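Local coordinates for protein PHOX (Pseudomonas fluorescens, PDB 3ZWU) that hydrolyses phosphate monoesters as an alkaline phosphatase of the PhoX family, with calcium ions and a diiron centre at its active site, at residues L492-S497 / G530-G535. Residues are numbered along the deposited sequence; the frame is centred on the assembly and turned at random. Where two conformers were deposited one is given.
With CA (calcium ion), chain H; CA (calcium ion), chain G; VO4 (vanadate ion), chain C.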
loop_
_atom_site.group_PDB
_atom_site.type_symbol
_atom_site.label_atom_id
_atom_site.label_comp_id
_atom_site.label_asym_id
_atom_site.label_seq_id
_atom_site.Cartn_x
_atom_site.Cartn_y
_atom_site.Cartn_z
ATOM N N LEU A 492 2.045 -7.339 8.655
ATOM C CA LEU A 492 3.180 -7.584 7.776
ATOM C C LEU A 492 4.219 -6.499 8.030
ATOM O O LEU A 492 3.842 -5.340 8.220
ATOM C CB LEU A 492 2.700 -7.536 6.327
ATOM C CG LEU A 492 1.782 -8.677 5.852
ATOM C CD1 LEU A 492 0.402 -8.630 6.504
ATOM C CD2 LEU A 492 1.635 -8.648 4.342
ATOM N N THR A 493 5.518 -6.850 8.060
ATOM C CA THR A 493 6.550 -5.863 8.370
ATOM C C THR A 493 7.448 -5.482 7.203
ATOM O O THR A 493 7.731 -6.291 6.312
ATOM C CB THR A 493 7.382 -6.286 9.589
ATOM O OG1 THR A 493 8.377 -7.251 9.227
ATOM C CG2 THR A 493 6.530 -6.808 10.729
ATOM N N ASP A 494 7.900 -4.224 7.234
ATOM C CA ASP A 494 8.835 -3.646 6.287
ATOM C C ASP A 494 9.796 -2.809 7.128
ATOM O O ASP A 494 9.765 -1.575 7.107
ATOM C CB ASP A 494 8.110 -2.781 5.249
ATOM C CG ASP A 494 9.054 -1.949 4.403
ATOM O OD1 ASP A 494 10.208 -2.392 4.191
ATOM O OD2 ASP A 494 8.657 -0.835 3.983
ATOM N N GLY A 495 10.600 -3.493 7.924
ATOM C CA GLY A 495 11.520 -2.840 8.830
ATOM C C GLY A 495 12.960 -3.122 8.588
ATOM O O GLY A 495 13.364 -3.655 7.551
ATOM N N ASP A 496 13.752 -2.739 9.580
ATOM C CA ASP A 496 15.185 -2.938 9.571
ATOM C C ASP A 496 15.411 -4.426 9.828
ATOM O O ASP A 496 14.930 -4.949 10.837
ATOM C CB ASP A 496 15.824 -2.070 10.657
ATOM C CG ASP A 496 17.329 -2.028 10.586
ATOM O OD1 ASP A 496 17.948 -3.105 10.603
ATOM O OD2 ASP A 496 17.888 -0.916 10.547
ATOM N N SER A 497 16.116 -5.103 8.895
ATOM C CA SER A 497 16.400 -6.534 8.968
ATOM C C SER A 497 17.854 -6.800 9.377
ATOM O O SER A 497 18.370 -7.894 9.137
ATOM C CB SER A 497 16.094 -7.191 7.624
ATOM O OG SER A 497 14.723 -7.040 7.299
ATOM N N GLY A 530 16.680 -9.579 2.674
ATOM C CA GLY A 530 16.514 -8.314 1.963
ATOM C C GLY A 530 15.110 -8.005 1.464
ATOM O O GLY A 530 14.946 -7.000 0.775
ATOM N N CYS A 531 14.111 -8.830 1.791
ATOM C CA CYS A 531 12.745 -8.597 1.344
ATOM C C CYS A 531 11.990 -7.782 2.352
ATOM O O CYS A 531 12.436 -7.565 3.480
ATOM C CB CYS A 531 12.032 -9.933 1.124
ATOM S SG CYS A 531 11.253 -10.625 2.620
ATOM N N GLU A 532 10.773 -7.426 1.967
ATOM C CA GLU A 532 9.756 -6.958 2.877
ATOM C C GLU A 532 8.549 -7.842 2.590
ATOM O O GLU A 532 8.416 -8.370 1.481
ATOM C CB GLU A 532 9.451 -5.456 2.804
ATOM C CG GLU A 532 8.727 -4.972 1.572
ATOM C CD GLU A 532 8.616 -3.463 1.566
ATOM O OE1 GLU A 532 9.640 -2.803 1.272
ATOM O OE2 GLU A 532 7.527 -2.939 1.893
ATOM N N VAL A 533 7.737 -8.081 3.612
ATOM C CA VAL A 533 6.542 -8.903 3.513
ATOM C C VAL A 533 5.411 -7.914 3.294
ATOM O O VAL A 533 5.222 -7.013 4.110
ATOM C CB VAL A 533 6.359 -9.765 4.780
ATOM C CG1 VAL A 533 5.074 -10.579 4.707
ATOM C CG2 VAL A 533 7.563 -10.685 4.982
ATOM N N THR A 534 4.725 -8.006 2.154
ATOM C CA THR A 534 3.686 -7.037 1.807
ATOM C C THR A 534 2.693 -7.659 0.855
ATOM O O THR A 534 3.062 -8.539 0.089
ATOM C CB THR A 534 4.346 -5.770 1.245
ATOM O OG1 THR A 534 3.349 -4.774 1.032
ATOM C CG2 THR A 534 5.145 -6.023 -0.030
ATOM N N GLY A 535 1.442 -7.223 0.898
ATOM C CA GLY A 535 0.414 -7.811 0.052
ATOM C C GLY A 535 -0.203 -8.981 0.780
ATOM O O GLY A 535 0.520 -9.864 1.228
HETATM CA CA CA H . 9.008 -0.653 1.537
HETATM CA CA CA G . 6.913 0.670 4.613
HETATM V V VO4 C . 7.076 1.751 1.425
HETATM O O1 VO4 C . 8.824 1.732 1.461
HETATM O O2 VO4 C . 6.798 0.237 2.285
HETATM O O3 VO4 C . 6.866 1.839 -0.290
HETATM O O4 VO4 C . 6.706 3.157 2.374
HETATM O O HOH W 1 7.836 0.362 6.752
HETATM O O HOH W 2 11.283 -0.505 2.568
HETATM O O HOH W 3 14.927 -6.893 4.568
HETATM O O HOH W 4 8.974 1.958 4.312
HETATM O O HOH W 5 10.892 -0.286 -0.284
HETATM O O HOH W 6 7.847 -1.122 -0.546
#
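Cys531 O and Ser497 OG are linked through one water, though only one of the two Ser497 conformers is described and the bridge is doubtful to that extent. The contact joins two neighbouring blades of a beta-propeller. Strand 489-493 belongs to one blade and strand 532-538 to the next, and their ends reach the metal site near the centre. Glu532 and Asp494 come next and share a calcium ion. Glu532 grips it with both oxygens, OE1 at 2.3 Å and OE2 at 2.8 Å. Its CG lies between the backbone N and the carbonyl carbon (chi1 71°), and the extended chain beyond carries the carboxylate to the ion. The two carboxylates are stacked, their planes 26° apart. Asp494 OD1 is 3.0 Å from Glu532 OE1, a close approach of two acceptors. A water on this calcium donates to OD1, and the ion, bound by Asp494 OD2 and Glu532 OE1, probably offsets the repulsion. Glu532 OE1 also accepts a hydrogen bond from His551. Asp494 OD2 bridges two calcium ions, at 2.5 Å from the one shared with Glu532 and 2.4 Å from the other. Asp479 and Glu387 join it at the second. Vanadate, a phosphate mimic, coordinates both ions through O2, consistent with a substrate phosphate site. Val533 N then donates to Thr493 O at 3.2 Å, the one direct hydrogen bond between the segments. Val533 CG1 packs on the Leu492 side chain, which crosses it at about a right angle. With an alanine at Leu492, Val533 CG1 and the backbone at Thr534 and Gly535 would probably lose their packing partner. Leu492 CD2 continues over Thr534 CA and lies 3.5 Å from Gly535 O.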